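SsfS6 (Streptomyces sp. SF2575, PDB 4FZR) is a two-domain GT-B-fold protein of the erythromycin biosynthesis protein CIII-like family, with a parallel beta sheet in each domain. Local coordinates at residues 102-107 with 130-135; 136-141 with 178-183. One frame throughout, in Å; residues are numbered along the deposited sequence.

In the fold
Both contacts lie in the first domain, on successive parts of the chain: contact 1 holds the turn after strand 126-130, contact 2 the helix that follows it. Contact 1 lies nearer the centre of the chain, about 14 Å from its own centre against about 21 Å for contact 2. Both touching residues of contact 1 are buried, whereas in contact 2 the buried Pro137, Leu138 and Phe180 give way to partly exposed Ala141 and Pro181. The chemistry differs accordingly: a tyrosine pair plus a bridging water in contact 1, purely apolar packing in contact 2. They meet where Leu134 O lies 3.9 Å from Phe180 CZ.

Contact 1 (102-107 with 130-135); sequences RGYGRL and ETYSLT
Tyr104, on the long helix 93-122, turns one face of its ring to Tyr132 in the turn that follows strand 126-130. The evidence for a CH-pi contact is direct: Tyr132 CB stands 3.9 Å from the centroid of the Tyr104 ring and 6° off its normal, almost exactly over the centre. The rings meet obliquely, with planes at 34° and centroids 5.2 Å apart, and the closest approach of the side chains is at one corner, where Tyr104 CE2 lies 3.8 Å from Tyr132 CD2. Each ring carbon CG lies beside its own backbone N, anti to the carbonyl carbon (chi1 -76° in Tyr104), an arrangement that lays the Tyr104 ring across the start of the Tyr132 side chain. The hydroxyls diverge to other partners: Tyr104 OH is hydrogen-bonded to Glu331 OE1 and Tyr132 OH to Pro157 O.

On the backbone side of the pair, a water joins helix and turn. It donates to Tyr104 O at 2.5 Å, a short distance whose exact length is uncertain, and to Tyr132 O at 2.7 Å, and accepts from Leu134 N at 3.1 Å; three bonds place it between the two segments. The turn itself is type I, closed by Ser133 N to Glu130 O at 2.7 Å. Glu130 OE2 takes the Tyr132 amide N at 2.7 Å from well above the carboxylate plane, and also forms a salt bridge with Arg153, so the same carboxylate oxygen steadies the residue that lies against Tyr104.

Glu331 belongs to the second domain, which places the tyrosine pair beside the junction of the two domains. The turn that carries Tyr132 leads from the carboxyl end of a central parallel strand into helix 135-143, the beta-alpha connection characteristic of the Rossmann-like domains of a GT-B fold.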
loop_
_atom_site.group_PDB
_atom_site.type_symbol
_atom_site.label_atom_id
_atom_site.label_comp_id
_atom_site.label_asym_id
_atom_site.label_seq_id
_atom_site.Cartn_x
_atom_site.Cartn_y
_atom_site.Cartn_z
ATOM N N ARG A 102 -17.805 26.352 2.734
ATOM C CA ARG A 102 -18.437 26.297 4.047
ATOM C C ARG A 102 -18.834 24.862 4.386
ATOM O O ARG A 102 -18.807 24.462 5.550
ATOM C CB ARG A 102 -19.649 27.232 4.107
ATOM C CG ARG A 102 -19.289 28.704 3.938
ATOM C CD ARG A 102 -20.443 29.626 4.307
ATOM N NE ARG A 102 -21.585 29.484 3.407
ATOM C CZ ARG A 102 -21.723 30.136 2.254
ATOM N NH1 ARG A 102 -20.787 30.983 1.841
ATOM N NH2 ARG A 102 -22.800 29.940 1.507
ATOM N N GLY A 103 -19.194 24.089 3.366
ATOM C CA GLY A 103 -19.462 22.673 3.542
ATOM C C GLY A 103 -18.257 21.969 4.135
ATOM O O GLY A 103 -18.352 21.316 5.174
ATOM N N TYR A 104 -17.113 22.109 3.474
ATOM C CA TYR A 104 -15.868 21.530 3.964
ATOM C C TYR A 104 -15.534 22.010 5.373
ATOM O O TYR A 104 -14.888 21.298 6.143
ATOM C CB TYR A 104 -14.715 21.859 3.016
ATOM C CG TYR A 104 -14.717 21.035 1.752
ATOM C CD1 TYR A 104 -14.559 19.654 1.799
ATOM C CD2 TYR A 104 -14.865 21.637 0.510
ATOM C CE1 TYR A 104 -14.556 18.898 0.644
ATOM C CE2 TYR A 104 -14.863 20.889 -0.650
ATOM C CZ TYR A 104 -14.708 19.521 -0.579
ATOM O OH TYR A 104 -14.704 18.779 -1.735
ATOM N N GLY A 105 -15.969 23.221 5.705
ATOM C CA GLY A 105 -15.757 23.760 7.036
ATOM C C GLY A 105 -16.615 23.048 8.065
ATOM O O GLY A 105 -16.205 22.852 9.208
ATOM N N ARG A 106 -17.816 22.656 7.657
ATOM C CA ARG A 106 -18.742 22.000 8.568
ATOM C C ARG A 106 -18.425 20.516 8.696
ATOM O O ARG A 106 -18.820 19.877 9.670
ATOM C CB ARG A 106 -20.183 22.201 8.098
ATOM C CG ARG A 106 -20.632 23.651 8.132
ATOM C CD ARG A 106 -22.137 23.776 8.013
ATOM N NE ARG A 106 -22.628 23.464 6.672
ATOM C CZ ARG A 106 -22.680 24.337 5.668
ATOM N NH1 ARG A 106 -22.258 25.585 5.838
ATOM N NH2 ARG A 106 -23.147 23.960 4.487
ATOM N N LEU A 107 -17.718 19.970 7.711
ATOM C CA LEU A 107 -17.245 18.593 7.782
ATOM C C LEU A 107 -16.278 18.452 8.949
ATOM O O LEU A 107 -16.223 17.413 9.605
ATOM C CB LEU A 107 -16.554 18.188 6.478
ATOM C CG LEU A 107 -15.787 16.861 6.498
ATOM C CD1 LEU A 107 -16.695 15.707 6.897
ATOM C CD2 LEU A 107 -15.136 16.595 5.144
ATOM N N GLU A 130 -5.175 16.827 3.104
ATOM C CA GLU A 130 -5.555 17.356 1.802
ATOM C C GLU A 130 -6.064 18.790 1.979
ATOM O O GLU A 130 -6.672 19.115 2.997
ATOM C CB GLU A 130 -6.620 16.448 1.187
ATOM C CG GLU A 130 -7.236 16.946 -0.090
ATOM C CD GLU A 130 -8.575 17.613 0.145
ATOM O OE1 GLU A 130 -9.386 17.066 0.922
ATOM O OE2 GLU A 130 -8.815 18.688 -0.441
ATOM N N THR A 131 -5.799 19.646 0.996
ATOM C CA THR A 131 -6.026 21.088 1.146
ATOM C C THR A 131 -7.419 21.495 1.649
ATOM O O THR A 131 -7.559 22.524 2.305
ATOM C CB THR A 131 -5.714 21.858 -0.164
ATOM O OG1 THR A 131 -6.152 23.216 -0.037
ATOM C CG2 THR A 131 -6.405 21.224 -1.354
ATOM N N TYR A 132 -8.443 20.700 1.353
ATOM C CA TYR A 132 -9.800 21.015 1.809
ATOM C C TYR A 132 -10.213 20.220 3.050
ATOM O O TYR A 132 -11.303 20.427 3.584
ATOM C CB TYR A 132 -10.821 20.788 0.690
ATOM C CG TYR A 132 -10.680 21.721 -0.496
ATOM C CD1 TYR A 132 -10.025 22.942 -0.380
ATOM C CD2 TYR A 132 -11.211 21.379 -1.732
ATOM C CE1 TYR A 132 -9.901 23.791 -1.467
ATOM C CE2 TYR A 132 -11.092 22.216 -2.820
ATOM C CZ TYR A 132 -10.436 23.421 -2.683
ATOM O OH TYR A 132 -10.321 24.256 -3.770
ATOM N N SER A 133 -9.358 19.307 3.499
ATOM C CA SER A 133 -9.577 18.609 4.764
ATOM C C SER A 133 -9.048 19.454 5.915
ATOM O O SER A 133 -7.919 19.267 6.367
ATOM C CB SER A 133 -8.881 17.248 4.762
ATOM O OG SER A 133 -9.458 16.378 3.804
ATOM N N LEU A 134 -9.878 20.374 6.393
ATOM C CA LEU A 134 -9.443 21.378 7.360
ATOM C C LEU A 134 -9.392 20.846 8.790
ATOM O O LEU A 134 -9.024 21.572 9.715
ATOM C CB LEU A 134 -10.355 22.607 7.286
ATOM C CG LEU A 134 -10.295 23.396 5.975
ATOM C CD1 LEU A 134 -11.207 24.618 6.039
ATOM C CD2 LEU A 134 -8.860 23.803 5.664
ATOM N N THR A 135 -9.756 19.582 8.975
ATOM C CA THR A 135 -9.625 18.960 10.285
ATOM C C THR A 135 -8.143 18.857 10.633
ATOM O O THR A 135 -7.756 19.012 11.789
ATOM C CB THR A 135 -10.271 17.563 10.328
ATOM O OG1 THR A 135 -11.664 17.665 10.006
ATOM C CG2 THR A 135 -10.127 16.950 11.713
HETATM O O HOH W 1 -12.879 19.901 5.673
#

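Contact 2 (136-141 with 178-183)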
loop_
_atom_site.group_PDB
_atom_site.type_symbol
_atom_site.label_atom_id
_atom_site.label_comp_id
_atom_site.label_asym_id
_atom_site.label_seq_id
_atom_site.Cartn_x
_atom_site.Cartn_y
_atom_site.Cartn_z
ATOM N N GLY A 136 -7.316 18.613 9.621
ATOM C CA GLY A 136 -5.879 18.505 9.812
ATOM C C GLY A 136 -5.264 19.729 10.469
ATOM O O GLY A 136 -4.791 19.650 11.601
ATOM N N PRO A 137 -5.264 20.869 9.760
ATOM C CA PRO A 137 -4.731 22.136 10.277
ATOM C C PRO A 137 -5.260 22.484 11.668
ATOM O O PRO A 137 -4.524 23.051 12.476
ATOM C CB PRO A 137 -5.229 23.164 9.262
ATOM C CG PRO A 137 -5.393 22.403 8.005
ATOM C CD PRO A 137 -5.809 21.015 8.401
ATOM N N LEU A 138 -6.519 22.154 11.938
ATOM C CA LEU A 138 -7.112 22.439 13.239
ATOM C C LEU A 138 -6.464 21.596 14.334
ATOM O O LEU A 138 -6.015 22.126 15.348
ATOM C CB LEU A 138 -8.619 22.187 13.219
ATOM C CG LEU A 138 -9.317 22.464 14.554
ATOM C CD1 LEU A 138 -9.050 23.894 15.006
ATOM C CD2 LEU A 138 -10.813 22.199 14.455
ATOM N N VAL A 139 -6.420 20.284 14.127
ATOM C CA VAL A 139 -5.814 19.387 15.106
ATOM C C VAL A 139 -4.359 19.774 15.344
ATOM O O VAL A 139 -3.901 19.836 16.483
ATOM C CB VAL A 139 -5.871 17.914 14.656
ATOM C CG1 VAL A 139 -5.160 17.022 15.671
ATOM C CG2 VAL A 139 -7.312 17.466 14.484
ATOM N N ALA A 140 -3.640 20.032 14.255
ATOM C CA ALA A 140 -2.248 20.464 14.329
ATOM C C ALA A 140 -2.112 21.725 15.179
ATOM O O ALA A 140 -1.312 21.773 16.115
ATOM C CB ALA A 140 -1.701 20.709 12.929
ATOM N N ALA A 141 -2.899 22.743 14.847
ATOM C CA ALA A 141 -2.870 24.011 15.564
ATOM C C ALA A 141 -3.227 23.807 17.032
ATOM O O ALA A 141 -2.747 24.530 17.906
ATOM C CB ALA A 141 -3.833 25.002 14.918
ATOM N N THR A 178 -7.045 33.555 14.247
ATOM C CA THR A 178 -7.992 33.999 13.233
ATOM C C THR A 178 -7.798 33.204 11.941
ATOM O O THR A 178 -8.653 33.222 11.054
ATOM C CB THR A 178 -7.831 35.503 12.937
ATOM O OG1 THR A 178 -6.633 35.729 12.185
ATOM C CG2 THR A 178 -7.774 36.298 14.236
ATOM N N ASP A 179 -6.670 32.507 11.851
ATOM C CA ASP A 179 -6.341 31.700 10.684
ATOM C C ASP A 179 -5.571 30.472 11.152
ATOM O O ASP A 179 -5.180 30.384 12.317
ATOM C CB ASP A 179 -5.484 32.513 9.711
ATOM C CG ASP A 179 -5.453 31.918 8.314
ATOM O OD1 ASP A 179 -5.595 30.685 8.177
ATOM O OD2 ASP A 179 -5.281 32.690 7.348
ATOM N N PHE A 180 -5.361 29.521 10.250
ATOM C CA PHE A 180 -4.549 28.354 10.559
ATOM C C PHE A 180 -3.079 28.694 10.417
ATOM O O PHE A 180 -2.695 29.426 9.504
ATOM C CB PHE A 180 -4.883 27.198 9.620
ATOM C CG PHE A 180 -6.229 26.589 9.865
ATOM C CD1 PHE A 180 -6.492 25.909 11.041
ATOM C CD2 PHE A 180 -7.227 26.684 8.912
ATOM C CE1 PHE A 180 -7.728 25.342 11.266
ATOM C CE2 PHE A 180 -8.466 26.117 9.132
ATOM C CZ PHE A 180 -8.717 25.446 10.311
ATOM N N PRO A 181 -2.245 28.161 11.320
ATOM C CA PRO A 181 -0.804 28.338 11.133
ATOM C C PRO A 181 -0.381 27.733 9.802
ATOM O O PRO A 181 -0.984 26.758 9.358
ATOM C CB PRO A 181 -0.190 27.580 12.320
ATOM C CG PRO A 181 -1.279 26.693 12.838
ATOM C CD PRO A 181 -2.565 27.383 12.527
ATOM N N ASP A 182 0.627 28.312 9.164
ATOM C CA ASP A 182 1.031 27.854 7.845
ATOM C C ASP A 182 1.527 26.415 7.860
ATOM O O ASP A 182 2.081 25.945 8.855
ATOM C CB ASP A 182 2.104 28.769 7.267
ATOM C CG ASP A 182 1.532 30.074 6.767
ATOM O OD1 ASP A 182 0.452 30.470 7.258
ATOM O OD2 ASP A 182 2.154 30.698 5.883
ATOM N N PRO A 183 1.312 25.704 6.747
ATOM C CA PRO A 183 1.814 24.334 6.640
ATOM C C PRO A 183 3.331 24.305 6.518
ATOM O O PRO A 183 3.914 25.224 5.945
ATOM C CB PRO A 183 1.163 23.822 5.352
ATOM C CG PRO A 183 0.875 25.055 4.554
ATOM C CD PRO A 183 0.526 26.101 5.566
#
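Ala141 N donates to Pro137 O at 2.9 Å, a helical bond between two residues that both reach the segment 178-183. Being one turn apart, they form a ridge on helix 135-143, and each receives one member of the consecutive pair Phe180 and Pro181.

Pro137 meets Phe180 through its CB, which sits over one face of the ring, 3.7 Å from the centroid and 21° off the normal. This is a CH-pi contact displaced toward one side of the ring, as the nearest atom confirms: Pro137 CB to Phe180 CD1 is 3.5 Å. Phe180 CG is anti to the carbonyl carbon and beside the backbone N (chi1 -71°), a torsion that directs the ring to the start of the helix. Farther round the ring, Phe180 CE1 comes to 3.5 Å from Leu138 N at an oblique approach and to 3.8 Å from Leu138 CB.

The helix is the connection of a beta-alpha-beta crossover, joining the neighbouring parallel strands 126-130 and 147-150 of the Rossmann-like first domain. Segment 178-183 passes over it on the way to strand 185-188, the next strand of the same sheet. Trp147, on strand 147-150, is touched by the Pro137 side chain, and its NE1 hydrogen-bonds to Pro181 O. Val165 and Leu168 also pack on Phe180.

One turn along the helix from Pro137, the methyl of Ala141 rests against CD and CG of Pro181, with Ala141 CB 3.6 Å from Pro181 CD and 3.7 Å from Pro181 CG. Two ring atoms at nearly equal range show the methyl facing the CG-CD bond rather than a single atom; Leu175 and Leu177 also touch Ala141.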